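Local coordinates for periplasmic oligopeptide-binding protein (Burkholderia pseudomallei, PDB 3ZS6) that probably captures oligopeptides in the periplasm and hands them to an ABC transporter for uptake across the inner membrane, at residues E37-I42 with E147-A152; R69-W74 with K199-R204; V80-F85 with I126-P131; V86-R91 with T155-D160. All coordinates share one frame; numbering follows the deposited sequence.

All four contacts lie on the same side of the molecule, around one five-stranded antiparallel sheet and the helix 82-93 that packs on it. Interactions 3 and 4 use successive turns of that helix, and their centres are about 10 Å apart. Phe85 bridges contacts, its CE2 lying 3.7 Å from Leu39 N of interaction 1 and 3.6 Å from Pro156 CD of interaction 4. Interaction 2, about 16 Å from interaction 1 between centres, joins it through Glu37, whose OE1 is 3.0 Å from Trp201 NE1, a probable hydrogen bond. Glycerols, probably from the crystallisation liquor, lie near Ile126 and Arg91.

Interaction 1: E37-I42 with E147-A152; sequences EGLARI and ELTAMA
Ile42 sets CG1 anti to its carbonyl carbon (chi1 -55°), and this swings the ethyl branch against Ala150, with Ile42 CG1 3.8 Å from Ala150 CB. Thr149 has chi1 near 74°, which tucks OG1 between its backbone N and carbonyl carbon. There the hydroxyl faces Ala40, OG1 of Thr149 lying 3.6 Å from Ala40 CB, while its hydrogen bond goes to Pro146 O. Thr149 CG2 rests 4.0 Å from Leu39 CD1, and the two side chains cross at about a right angle. Between these patches the backbones come close through a CA-H...O contact, Ala150 CA to Ala40 O at 3.3 Å.

No direct hydrogen bond crosses the contact; water does the joining. One water accepts from Leu39 N and donates to Thr149 O at 2.8 Å. Another accepts from Ile42 N and donates to Ala150 O, also at 2.8 Å. These waters give partners to N-H and C=O groups where the two segments do not pair directly.

Strand 40-42 is an outermost strand of its sheet and bonds to strand 48-60. Along its other flank runs the type I turn from Leu148 to Met151, which follows helix 145-148. Leu39 and Thr149 both pack on Phe66 of strand 63-68 and on Trp89 of helix 82-93.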
loop_
_atom_site.group_PDB
_atom_site.type_symbol
_atom_site.label_atom_id
_atom_site.label_comp_id
_atom_site.label_asym_id
_atom_site.label_seq_id
_atom_site.Cartn_x
_atom_site.Cartn_y
_atom_site.Cartn_z
ATOM N N GLU A 37 -4.355 -13.101 11.299
ATOM C CA GLU A 37 -3.898 -14.015 10.261
ATOM C C GLU A 37 -5.035 -14.349 9.319
ATOM O O GLU A 37 -6.100 -14.781 9.757
ATOM C CB GLU A 37 -3.383 -15.314 10.887
ATOM C CG GLU A 37 -2.878 -16.335 9.861
ATOM C CD GLU A 37 -2.444 -17.630 10.515
ATOM O OE1 GLU A 37 -3.272 -18.248 11.224
ATOM O OE2 GLU A 37 -1.271 -18.017 10.336
ATOM N N GLY A 38 -4.807 -14.152 8.024
ATOM C CA GLY A 38 -5.813 -14.444 7.019
ATOM C C GLY A 38 -5.726 -15.881 6.536
ATOM O O GLY A 38 -5.026 -16.702 7.138
ATOM N N LEU A 39 -6.430 -16.185 5.447
ATOM C CA LEU A 39 -6.370 -17.517 4.837
ATOM C C LEU A 39 -4.925 -17.910 4.522
ATOM O O LEU A 39 -4.506 -19.054 4.756
ATOM C CB LEU A 39 -7.227 -17.560 3.564
ATOM C CG LEU A 39 -8.736 -17.356 3.783
ATOM C CD1 LEU A 39 -9.516 -17.172 2.462
ATOM C CD2 LEU A 39 -9.330 -18.503 4.605
ATOM N N ALA A 40 -4.175 -16.942 4.001
ATOM C CA ALA A 40 -2.772 -17.124 3.652
ATOM C C ALA A 40 -1.912 -16.029 4.293
ATOM O O ALA A 40 -2.439 -15.048 4.825
ATOM C CB ALA A 40 -2.609 -17.107 2.136
ATOM N N ARG A 41 -0.592 -16.206 4.235
ATOM C CA ARG A 41 0.361 -15.190 4.687
ATOM C C ARG A 41 1.419 -14.964 3.609
ATOM O O ARG A 41 1.647 -15.832 2.765
ATOM C CB ARG A 41 1.101 -15.639 5.963
ATOM C CG ARG A 41 0.258 -15.897 7.194
ATOM C CD ARG A 41 1.140 -15.898 8.458
ATOM N NE ARG A 41 2.315 -16.763 8.318
ATOM C CZ ARG A 41 3.575 -16.333 8.260
ATOM N NH1 ARG A 41 3.851 -15.034 8.337
ATOM N NH2 ARG A 41 4.567 -17.210 8.129
ATOM N N ILE A 42 2.083 -13.813 3.658
ATOM C CA ILE A 42 3.297 -13.595 2.870
ATOM C C ILE A 42 4.483 -13.746 3.799
ATOM O O ILE A 42 4.576 -13.025 4.795
ATOM C CB ILE A 42 3.357 -12.188 2.263
ATOM C CG1 ILE A 42 2.103 -11.907 1.428
ATOM C CG2 ILE A 42 4.656 -12.016 1.437
ATOM C CD1 ILE A 42 1.843 -12.953 0.316
ATOM N N GLU A 147 -3.021 -14.670 -3.077
ATOM C CA GLU A 147 -2.183 -13.539 -2.664
ATOM C C GLU A 147 -2.980 -12.449 -1.958
ATOM O O GLU A 147 -2.509 -11.860 -0.979
ATOM C CB GLU A 147 -1.462 -12.912 -3.864
ATOM C CG GLU A 147 -0.222 -13.648 -4.308
ATOM C CD GLU A 147 0.497 -12.943 -5.449
ATOM O OE1 GLU A 147 1.139 -11.895 -5.206
ATOM O OE2 GLU A 147 0.430 -13.451 -6.584
ATOM N N LEU A 148 -4.174 -12.164 -2.475
ATOM C CA LEU A 148 -5.013 -11.113 -1.913
ATOM C C LEU A 148 -5.422 -11.413 -0.474
ATOM O O LEU A 148 -5.493 -10.506 0.357
ATOM C CB LEU A 148 -6.265 -10.882 -2.778
ATOM C CG LEU A 148 -6.086 -10.006 -4.029
ATOM C CD1 LEU A 148 -5.200 -10.692 -5.057
ATOM C CD2 LEU A 148 -7.437 -9.645 -4.639
ATOM N N THR A 149 -5.702 -12.687 -0.194
ATOM C CA THR A 149 -6.194 -13.108 1.115
ATOM C C THR A 149 -5.117 -12.992 2.196
ATOM O O THR A 149 -5.403 -13.159 3.380
ATOM C CB THR A 149 -6.709 -14.577 1.083
ATOM O OG1 THR A 149 -5.593 -15.477 1.029
ATOM C CG2 THR A 149 -7.600 -14.811 -0.129
ATOM N N ALA A 150 -3.880 -12.709 1.796
ATOM C CA ALA A 150 -2.800 -12.516 2.764
ATOM C C ALA A 150 -2.721 -11.081 3.309
ATOM O O ALA A 150 -1.939 -10.802 4.216
ATOM C CB ALA A 150 -1.449 -12.941 2.164
ATOM N N MET A 151 -3.528 -10.168 2.775
ATOM C CA MET A 151 -3.516 -8.766 3.203
ATOM C C MET A 151 -4.446 -8.511 4.396
ATOM O O MET A 151 -5.413 -9.241 4.603
ATOM C CB MET A 151 -3.904 -7.853 2.032
ATOM C CG MET A 151 -2.831 -7.726 0.943
ATOM S SD MET A 151 -1.244 -7.083 1.561
ATOM C CE MET A 151 -0.336 -8.588 1.852
ATOM N N ALA A 152 -4.179 -7.442 5.138
ATOM C CA ALA A 152 -4.908 -7.179 6.378
ATOM C C ALA A 152 -6.428 -7.047 6.254
ATOM O O ALA A 152 -7.159 -7.556 7.101
ATOM C CB ALA A 152 -4.307 -5.981 7.117
HETATM O O HOH W 1 -2.577 -13.158 6.622
HETATM O O HOH W 2 -7.936 -13.966 4.174
HETATM O O HOH W 3 0.459 -11.819 5.175
#

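Interaction 2: R69-W74 with K199-R204; sequences RRDAKW and KYWNAR
Arg69 lies flat on Trp201 in a cation-pi stack that ties together two loops from different sheets of this periplasmic binding protein: one follows strand 63-68, the other connects strands 191-196 and 210-215. The guanidinium and indole planes are only 5° apart. Arg69 CZ sits 3.4 Å from the centroid of the six-membered ring of Trp201, over its face. Two bonds back, the aliphatic chain joins in by a CH-pi contact, Arg69 CD resting 3.4 Å from the centroid of the five-membered ring. The bend at chi3 (68°) turns the guanidinium so that it follows the indole. Asn202 CB lies on the opposite face of the ring. Outside hydrogen bonds fix both partners of the stack: Arg69 NH2 donates to Gly51 O, and Trp201 NE1 to Glu37 OE1. Van der Waals contacts extend the interface. Asp71 O is 3.5 Å from Trp201 CB, with the Asp71 carboxylate near the same carbon. Farther along, Lys73 CB touches Lys199 O, and Lys199 CB comes up to Trp74 O, while NZ of Lys199 turns off to Ser75 O. The polar link is a bridging water at the edge of the indole, which accepts from Lys73 N at 2.9 Å and from Trp201 N at 3.0 Å.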
loop_
_atom_site.group_PDB
_atom_site.type_symbol
_atom_site.label_atom_id
_atom_site.label_comp_id
_atom_site.label_asym_id
_atom_site.label_seq_id
_atom_site.Cartn_x
_atom_site.Cartn_y
_atom_site.Cartn_z
ATOM N N ARG A 69 -7.287 -25.160 8.720
ATOM C CA ARG A 69 -6.797 -26.039 9.770
ATOM C C ARG A 69 -7.824 -26.001 10.892
ATOM O O ARG A 69 -8.620 -25.061 10.988
ATOM C CB ARG A 69 -5.422 -25.592 10.270
ATOM C CG ARG A 69 -5.433 -24.289 11.045
ATOM C CD ARG A 69 -4.016 -23.787 11.311
ATOM N NE ARG A 69 -3.348 -23.369 10.082
ATOM C CZ ARG A 69 -2.504 -24.122 9.386
ATOM N NH1 ARG A 69 -2.200 -25.360 9.789
ATOM N NH2 ARG A 69 -1.965 -23.637 8.278
ATOM N N ARG A 70 -7.813 -27.021 11.737
ATOM C CA ARG A 70 -8.843 -27.168 12.753
ATOM C C ARG A 70 -8.441 -26.546 14.082
ATOM O O ARG A 70 -9.245 -26.470 15.003
ATOM C CB ARG A 70 -9.166 -28.661 12.951
ATOM C CG ARG A 70 -9.610 -29.365 11.671
ATOM C CD ARG A 70 -9.685 -30.877 11.847
ATOM N NE ARG A 70 -11.061 -31.369 11.881
ATOM C CZ ARG A 70 -11.750 -31.590 12.998
ATOM N NH1 ARG A 70 -11.196 -31.359 14.182
ATOM N NH2 ARG A 70 -12.993 -32.044 12.933
ATOM N N ASP A 71 -7.197 -26.102 14.197
ATOM C CA ASP A 71 -6.727 -25.632 15.496
ATOM C C ASP A 71 -6.395 -24.138 15.540
ATOM O O ASP A 71 -5.676 -23.685 16.424
ATOM C CB ASP A 71 -5.548 -26.484 15.990
ATOM C CG ASP A 71 -4.348 -26.406 15.073
ATOM O OD1 ASP A 71 -4.501 -25.929 13.928
ATOM O OD2 ASP A 71 -3.247 -26.810 15.500
ATOM N N ALA A 72 -6.935 -23.371 14.598
ATOM C CA ALA A 72 -6.774 -21.922 14.638
ATOM C C ALA A 72 -7.657 -21.327 15.737
ATOM O O ALA A 72 -8.844 -21.647 15.841
ATOM C CB ALA A 72 -7.110 -21.306 13.287
ATOM N N LYS A 73 -7.080 -20.463 16.558
ATOM C CA LYS A 73 -7.821 -19.894 17.675
ATOM C C LYS A 73 -7.728 -18.370 17.755
ATOM O O LYS A 73 -6.731 -17.768 17.344
ATOM C CB LYS A 73 -7.337 -20.502 18.993
ATOM C CG LYS A 73 -7.684 -21.979 19.163
ATOM C CD LYS A 73 -7.086 -22.540 20.443
ATOM C CE LYS A 73 -7.540 -23.967 20.687
ATOM N NZ LYS A 73 -7.276 -24.843 19.510
ATOM N N TRP A 74 -8.791 -17.765 18.280
ATOM C CA TRP A 74 -8.796 -16.365 18.668
ATOM C C TRP A 74 -8.004 -16.202 19.962
ATOM O O TRP A 74 -7.689 -17.188 20.639
ATOM C CB TRP A 74 -10.235 -15.887 18.882
ATOM C CG TRP A 74 -11.028 -15.807 17.612
ATOM C CD1 TRP A 74 -12.006 -16.663 17.195
ATOM C CD2 TRP A 74 -10.902 -14.809 16.589
ATOM N NE1 TRP A 74 -12.499 -16.258 15.975
ATOM C CE2 TRP A 74 -11.839 -15.120 15.584
ATOM C CE3 TRP A 74 -10.091 -13.677 16.432
ATOM C CZ2 TRP A 74 -11.987 -14.342 14.431
ATOM C CZ3 TRP A 74 -10.238 -12.909 15.289
ATOM C CH2 TRP A 74 -11.179 -13.247 14.302
ATOM N N LYS A 199 -1.876 -18.809 22.171
ATOM C CA LYS A 199 -3.050 -19.402 21.538
ATOM C C LYS A 199 -2.871 -19.627 20.033
ATOM O O LYS A 199 -3.601 -20.415 19.439
ATOM C CB LYS A 199 -4.295 -18.549 21.807
ATOM C CG LYS A 199 -4.518 -18.232 23.283
ATOM C CD LYS A 199 -5.880 -18.712 23.756
ATOM C CE LYS A 199 -6.007 -18.652 25.280
ATOM N NZ LYS A 199 -6.135 -17.259 25.793
ATOM N N TYR A 200 -1.899 -18.947 19.423
ATOM C CA TYR A 200 -1.642 -19.078 17.981
ATOM C C TYR A 200 -1.280 -20.514 17.602
ATOM O O TYR A 200 -0.428 -21.135 18.245
ATOM C CB TYR A 200 -0.515 -18.136 17.555
ATOM C CG TYR A 200 -0.245 -18.099 16.057
ATOM C CD1 TYR A 200 -1.239 -17.729 15.154
ATOM C CD2 TYR A 200 1.011 -18.411 15.555
ATOM C CE1 TYR A 200 -0.993 -17.691 13.789
ATOM C CE2 TYR A 200 1.272 -18.365 14.199
ATOM C CZ TYR A 200 0.273 -18.008 13.318
ATOM O OH TYR A 200 0.555 -17.980 11.967
ATOM N N TRP A 201 -1.918 -21.038 16.558
ATOM C CA TRP A 201 -1.734 -22.442 16.179
ATOM C C TRP A 201 -0.260 -22.792 15.949
ATOM O O TRP A 201 0.175 -23.901 16.244
ATOM C CB TRP A 201 -2.582 -22.804 14.948
ATOM C CG TRP A 201 -2.101 -22.171 13.679
ATOM C CD1 TRP A 201 -2.473 -20.956 13.168
ATOM C CD2 TRP A 201 -1.142 -22.714 12.764
ATOM N NE1 TRP A 201 -1.808 -20.713 11.987
ATOM C CE2 TRP A 201 -0.982 -21.775 11.718
ATOM C CE3 TRP A 201 -0.397 -23.900 12.729
ATOM C CZ2 TRP A 201 -0.112 -21.985 10.653
ATOM C CZ3 TRP A 201 0.465 -24.112 11.666
ATOM C CH2 TRP A 201 0.602 -23.159 10.644
ATOM N N ASN A 202 0.518 -21.842 15.441
ATOM C CA ASN A 202 1.923 -22.118 15.159
ATOM C C ASN A 202 2.881 -21.505 16.186
ATOM O O ASN A 202 4.038 -21.217 15.876
ATOM C CB ASN A 202 2.290 -21.681 13.733
ATOM C CG ASN A 202 3.434 -22.497 13.153
ATOM O OD1 ASN A 202 3.688 -23.626 13.595
ATOM N ND2 ASN A 202 4.128 -21.939 12.161
ATOM N N ALA A 203 2.395 -21.329 17.412
ATOM C CA ALA A 203 3.153 -20.662 18.469
ATOM C C ALA A 203 4.535 -21.285 18.696
ATOM O O ALA A 203 5.524 -20.573 18.891
ATOM C CB ALA A 203 2.349 -20.663 19.771
ATOM N N ARG A 204 4.598 -22.613 18.662
ATOM C CA ARG A 204 5.855 -23.327 18.877
ATOM C C ARG A 204 6.961 -22.902 17.918
ATOM O O ARG A 204 8.139 -23.062 18.223
ATOM C CB ARG A 204 5.647 -24.844 18.787
ATOM C CG ARG A 204 4.912 -25.440 19.981
ATOM C CD ARG A 204 4.771 -26.957 19.858
ATOM N NE ARG A 204 4.095 -27.341 18.620
ATOM C CZ ARG A 204 2.775 -27.451 18.489
ATOM N NH1 ARG A 204 1.978 -27.207 19.523
ATOM N NH2 ARG A 204 2.252 -27.806 17.321
HETATM O O HOH W 4 -4.416 -19.469 15.891
#

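Interaction 3: V80-F85 with I126-P131; sequences VTAADF and IRAIDP
The start of helix 82-93 packs here against strand 126-128, an outermost strand of the five-stranded antiparallel sheet, and against the bend by which the chain turns toward strand 133-137. Ala82 and Pro131 form the one hydrogen bond across the contact: Ala82 N donates to Pro131 O over 2.9 Å, nearly straight at 165°. The N-H approaches from above the carbonyl plane, 38° out of it. A backbone N-H in the first turn of the helix thereby gains an acceptor from the loop. The same carbonyl is brushed by the preceding residue, with Thr81 CB 3.3 Å from Pro131 O.

Thr81 N, just ahead of the helix, bonds at 2.8 Å to Asp84 OD2, meeting it on the anti side and tilted out of the carboxylate plane. Deeper along the helix, Ile126 reaches in with its chain fully extended (chi1 -178°), so that CD1 of Ile126 meets Phe85 CB at 4.2 Å. Ile134 of strand 133-137 packs against Ala82, Phe85 and Ile126 alike. The tight spot is at the alanines, where the small side chains let helix and strand come close: Ala82 CB also touches Asp130 O, and it lies 3.4 Å from Ala128 CB, nearer than carbon atoms usually pack.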
loop_
_atom_site.group_PDB
_atom_site.type_symbol
_atom_site.label_atom_id
_atom_site.label_comp_id
_atom_site.label_asym_id
_atom_site.label_seq_id
_atom_site.Cartn_x
_atom_site.Cartn_y
_atom_site.Cartn_z
ATOM N N VAL A 80 -11.287 -20.399 15.465
ATOM C CA VAL A 80 -11.468 -19.651 14.230
ATOM C C VAL A 80 -12.066 -20.581 13.183
ATOM O O VAL A 80 -11.499 -21.638 12.897
ATOM C CB VAL A 80 -10.135 -19.096 13.706
ATOM C CG1 VAL A 80 -10.325 -18.439 12.341
ATOM C CG2 VAL A 80 -9.547 -18.103 14.704
ATOM N N THR A 81 -13.215 -20.203 12.621
ATOM C CA THR A 81 -13.844 -21.022 11.586
ATOM C C THR A 81 -14.246 -20.238 10.338
ATOM O O THR A 81 -14.097 -19.016 10.265
ATOM C CB THR A 81 -15.103 -21.751 12.102
ATOM O OG1 THR A 81 -16.157 -20.797 12.291
ATOM C CG2 THR A 81 -14.810 -22.469 13.411
ATOM N N ALA A 82 -14.765 -20.976 9.364
ATOM C CA ALA A 82 -15.206 -20.423 8.102
ATOM C C ALA A 82 -16.137 -19.248 8.342
ATOM O O ALA A 82 -16.021 -18.212 7.696
ATOM C CB ALA A 82 -15.904 -21.504 7.284
ATOM N N ALA A 83 -17.064 -19.417 9.277
ATOM C CA ALA A 83 -18.027 -18.372 9.589
ATOM C C ALA A 83 -17.352 -17.027 9.874
ATOM O O ALA A 83 -17.895 -15.973 9.534
ATOM C CB ALA A 83 -18.907 -18.794 10.761
ATOM N N ASP A 84 -16.169 -17.058 10.487
ATOM C CA ASP A 84 -15.459 -15.817 10.815
ATOM C C ASP A 84 -15.054 -15.040 9.564
ATOM O O ASP A 84 -15.052 -13.805 9.560
ATOM C CB ASP A 84 -14.233 -16.091 11.689
ATOM C CG ASP A 84 -14.608 -16.636 13.063
ATOM O OD1 ASP A 84 -15.550 -16.094 13.688
ATOM O OD2 ASP A 84 -13.961 -17.602 13.511
ATOM N N PHE A 85 -14.713 -15.764 8.503
ATOM C CA PHE A 85 -14.326 -15.122 7.248
ATOM C C PHE A 85 -15.543 -14.603 6.473
ATOM O O PHE A 85 -15.515 -13.492 5.937
ATOM C CB PHE A 85 -13.464 -16.059 6.387
ATOM C CG PHE A 85 -12.072 -16.263 6.931
ATOM C CD1 PHE A 85 -11.813 -17.258 7.865
ATOM C CD2 PHE A 85 -11.028 -15.441 6.521
ATOM C CE1 PHE A 85 -10.529 -17.439 8.376
ATOM C CE2 PHE A 85 -9.746 -15.610 7.024
ATOM C CZ PHE A 85 -9.496 -16.609 7.953
ATOM N N ILE A 126 -18.821 -15.502 -0.883
ATOM C CA ILE A 126 -18.029 -16.345 0.004
ATOM C C ILE A 126 -18.950 -17.204 0.863
ATOM O O ILE A 126 -19.899 -16.700 1.464
ATOM C CB ILE A 126 -17.060 -15.550 0.907
ATOM C CG1 ILE A 126 -16.236 -16.516 1.768
ATOM C CG2 ILE A 126 -17.814 -14.570 1.786
ATOM C CD1 ILE A 126 -15.102 -15.856 2.542
ATOM N N ARG A 127 -18.662 -18.500 0.925
ATOM C CA ARG A 127 -19.560 -19.444 1.586
ATOM C C ARG A 127 -18.824 -20.433 2.494
ATOM O O ARG A 127 -17.768 -20.963 2.136
ATOM C CB ARG A 127 -20.370 -20.197 0.529
ATOM C CG ARG A 127 -21.391 -21.171 1.074
ATOM C CD ARG A 127 -22.331 -21.645 -0.034
ATOM N NE ARG A 127 -21.668 -22.503 -1.014
ATOM C CZ ARG A 127 -21.802 -23.828 -1.059
ATOM N NH1 ARG A 127 -22.577 -24.453 -0.176
ATOM N NH2 ARG A 127 -21.165 -24.531 -1.987
ATOM N N ALA A 128 -19.390 -20.676 3.672
ATOM C CA ALA A 128 -18.887 -21.733 4.543
ATOM C C ALA A 128 -19.579 -23.061 4.220
ATOM O O ALA A 128 -20.711 -23.304 4.645
ATOM C CB ALA A 128 -19.087 -21.362 6.002
ATOM N N ILE A 129 -18.905 -23.913 3.453
ATOM C CA ILE A 129 -19.446 -25.237 3.138
ATOM C C ILE A 129 -19.575 -26.053 4.420
ATOM O O ILE A 129 -20.530 -26.811 4.606
ATOM C CB ILE A 129 -18.561 -25.974 2.113
ATOM C CG1 ILE A 129 -18.591 -25.226 0.779
ATOM C CG2 ILE A 129 -19.013 -27.434 1.945
ATOM C CD1 ILE A 129 -17.704 -25.824 -0.283
ATOM N N ASP A 130 -18.583 -25.899 5.287
ATOM C CA ASP A 130 -18.631 -26.405 6.652
ATOM C C ASP A 130 -17.635 -25.567 7.441
ATOM O O ASP A 130 -16.953 -24.717 6.861
ATOM C CB ASP A 130 -18.321 -27.906 6.717
ATOM C CG ASP A 130 -16.922 -28.251 6.214
ATOM O OD1 ASP A 130 -15.943 -27.570 6.602
ATOM O OD2 ASP A 130 -16.804 -29.223 5.435
ATOM N N PRO A 131 -17.550 -25.781 8.759
ATOM C CA PRO A 131 -16.738 -24.882 9.592
ATOM C C PRO A 131 -15.270 -24.772 9.161
ATOM O O PRO A 131 -14.593 -23.827 9.579
ATOM C CB PRO A 131 -16.830 -25.516 10.984
ATOM C CG PRO A 131 -18.093 -26.323 10.952
ATOM C CD PRO A 131 -18.204 -26.835 9.550
#

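Interaction 4: V86-R91 with T155-D160; sequences VYAWQR and TPVNKD
Tyr87 lays one face of its ring over Lys159, the first residue of helix 159-165. Lys159 CB stands 3.7 Å from the ring centroid and 7° off the normal, a CH-pi contact almost over the middle. The Tyr87 ring reaches there because CG is anti to the backbone N (chi1 169°), and the two side chains cross at about a right angle. Lys159 CA adds to the same face, 3.6 Å from Tyr87 CE2. Val157 O approaches the ring obliquely, 3.5 Å from Tyr87 CD2.

One residue on, Ala88 points its methyl toward the extended chain before the second helix. Ala88 CB sits 3.6 Å from Thr155 O and equally 3.6 Å from Val157 N, so backbone packs closely on the helix surface. A turn later Arg91, extended from CG to NE, passes Val157 and continues to a salt bridge with Asp19. Asn158 takes the N-cap position of helix 159-165, its OD1 accepting from Ala161 N.

No hydrogen bond spans the two segments, so shape and CH-pi packing carry the contact. Lys159 meets the ring through its aliphatic carbons while the ammonium group extends off beyond the ring, which makes the interaction with Tyr87 a CH-pi and not a cation-pi one.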
loop_
_atom_site.group_PDB
_atom_site.type_symbol
_atom_site.label_atom_id
_atom_site.label_comp_id
_atom_site.label_asym_id
_atom_site.label_seq_id
_atom_site.Cartn_x
_atom_site.Cartn_y
_atom_site.Cartn_z
ATOM N N VAL A 86 -16.608 -15.399 6.426
ATOM C CA VAL A 86 -17.846 -14.959 5.794
ATOM C C VAL A 86 -18.284 -13.622 6.411
ATOM O O VAL A 86 -18.577 -12.658 5.696
ATOM C CB VAL A 86 -18.978 -16.020 5.924
ATOM C CG1 VAL A 86 -20.302 -15.465 5.403
ATOM C CG2 VAL A 86 -18.608 -17.312 5.175
ATOM N N TYR A 87 -18.301 -13.572 7.740
ATOM C CA TYR A 87 -18.671 -12.356 8.463
ATOM C C TYR A 87 -17.756 -11.180 8.128
ATOM O O TYR A 87 -18.226 -10.082 7.822
ATOM C CB TYR A 87 -18.658 -12.606 9.975
ATOM C CG TYR A 87 -18.760 -11.340 10.791
ATOM C CD1 TYR A 87 -19.987 -10.698 10.970
ATOM C CD2 TYR A 87 -17.634 -10.775 11.377
ATOM C CE1 TYR A 87 -20.085 -9.527 11.713
ATOM C CE2 TYR A 87 -17.724 -9.611 12.125
ATOM C CZ TYR A 87 -18.954 -8.990 12.287
ATOM O OH TYR A 87 -19.046 -7.829 13.026
ATOM N N ALA A 88 -16.450 -11.416 8.185
ATOM C CA ALA A 88 -15.465 -10.364 7.952
ATOM C C ALA A 88 -15.596 -9.760 6.564
ATOM O O ALA A 88 -15.572 -8.542 6.409
ATOM C CB ALA A 88 -14.038 -10.897 8.168
ATOM N N TRP A 89 -15.726 -10.616 5.558
ATOM C CA TRP A 89 -15.783 -10.147 4.176
ATOM C C TRP A 89 -17.109 -9.452 3.846
ATOM O O TRP A 89 -17.119 -8.436 3.148
ATOM C CB TRP A 89 -15.498 -11.290 3.188
ATOM C CG TRP A 89 -14.081 -11.794 3.260
ATOM C CD1 TRP A 89 -13.190 -11.596 4.284
ATOM C CD2 TRP A 89 -13.388 -12.565 2.269
ATOM N NE1 TRP A 89 -11.990 -12.209 3.992
ATOM C CE2 TRP A 89 -12.085 -12.809 2.762
ATOM C CE3 TRP A 89 -13.740 -13.071 1.014
ATOM C CZ2 TRP A 89 -11.136 -13.551 2.045
ATOM C CZ3 TRP A 89 -12.792 -13.810 0.299
ATOM C CH2 TRP A 89 -11.507 -14.035 0.816
ATOM N N GLN A 90 -18.217 -9.993 4.348
ATOM C CA GLN A 90 -19.518 -9.345 4.186
ATOM C C GLN A 90 -19.476 -7.952 4.837
ATOM O O GLN A 90 -19.971 -6.964 4.280
ATOM C CB GLN A 90 -20.638 -10.194 4.809
ATOM C CG GLN A 90 -21.038 -11.444 4.004
ATOM C CD GLN A 90 -22.126 -12.257 4.690
ATOM O OE1 GLN A 90 -22.600 -11.891 5.763
ATOM N NE2 GLN A 90 -22.524 -13.370 4.073
ATOM N N ARG A 91 -18.867 -7.884 6.015
ATOM C CA ARG A 91 -18.725 -6.629 6.754
ATOM C C ARG A 91 -17.899 -5.605 5.961
ATOM O O ARG A 91 -18.262 -4.433 5.858
ATOM C CB ARG A 91 -18.080 -6.915 8.113
ATOM C CG ARG A 91 -17.751 -5.687 8.952
ATOM C CD ARG A 91 -17.231 -6.124 10.310
ATOM N NE ARG A 91 -16.956 -4.998 11.189
ATOM C CZ ARG A 91 -15.742 -4.514 11.436
ATOM N NH1 ARG A 91 -14.668 -5.055 10.861
ATOM N NH2 ARG A 91 -15.603 -3.486 12.259
ATOM N N THR A 155 -8.304 -10.371 6.563
ATOM C CA THR A 155 -8.227 -11.170 7.787
ATOM C C THR A 155 -9.596 -11.287 8.471
ATOM O O THR A 155 -10.483 -10.449 8.262
ATOM C CB THR A 155 -7.196 -10.622 8.794
ATOM O OG1 THR A 155 -7.536 -9.278 9.164
ATOM C CG2 THR A 155 -5.792 -10.654 8.191
ATOM N N PRO A 156 -9.773 -12.332 9.293
ATOM C CA PRO A 156 -11.081 -12.527 9.926
ATOM C C PRO A 156 -11.265 -11.572 11.090
ATOM O O PRO A 156 -10.287 -11.044 11.624
ATOM C CB PRO A 156 -11.023 -13.977 10.420
ATOM C CG PRO A 156 -9.563 -14.232 10.663
ATOM C CD PRO A 156 -8.810 -13.395 9.644
ATOM N N VAL A 157 -12.523 -11.338 11.445
ATOM C CA VAL A 157 -12.883 -10.504 12.582
ATOM C C VAL A 157 -13.871 -11.241 13.483
ATOM O O VAL A 157 -14.727 -11.973 12.993
ATOM C CB VAL A 157 -13.520 -9.189 12.116
ATOM C CG1 VAL A 157 -13.992 -8.380 13.304
ATOM C CG2 VAL A 157 -12.521 -8.401 11.277
ATOM N N ASN A 158 -13.750 -11.037 14.789
ATOM C CA ASN A 158 -14.580 -11.727 15.769
ATOM C C ASN A 158 -15.898 -10.999 16.009
ATOM O O ASN A 158 -15.943 -9.977 16.697
ATOM C CB ASN A 158 -13.797 -11.897 17.080
ATOM C CG ASN A 158 -14.552 -12.721 18.119
ATOM O OD1 ASN A 158 -15.496 -12.239 18.742
ATOM N ND2 ASN A 158 -14.115 -13.957 18.326
ATOM N N LYS A 159 -16.968 -11.533 15.431
ATOM C CA LYS A 159 -18.285 -10.899 15.477
ATOM C C LYS A 159 -18.710 -10.504 16.897
ATOM O O LYS A 159 -19.200 -9.398 17.125
ATOM C CB LYS A 159 -19.327 -11.832 14.846
ATOM C CG LYS A 159 -20.775 -11.424 15.066
ATOM C CD LYS A 159 -21.716 -12.588 14.754
ATOM C CE LYS A 159 -23.140 -12.285 15.189
ATOM N NZ LYS A 159 -24.007 -13.503 15.165
ATOM N N ASP A 160 -18.526 -11.412 17.849
ATOM C CA ASP A 160 -18.932 -11.146 19.221
ATOM C C ASP A 160 -18.199 -9.936 19.791
ATOM O O ASP A 160 -18.801 -9.089 20.459
ATOM C CB ASP A 160 -18.688 -12.369 20.108
ATOM C CG ASP A 160 -19.676 -13.495 19.839
ATOM O OD1 ASP A 160 -20.731 -13.235 19.217
ATOM O OD2 ASP A 160 -19.397 -14.639 20.260
#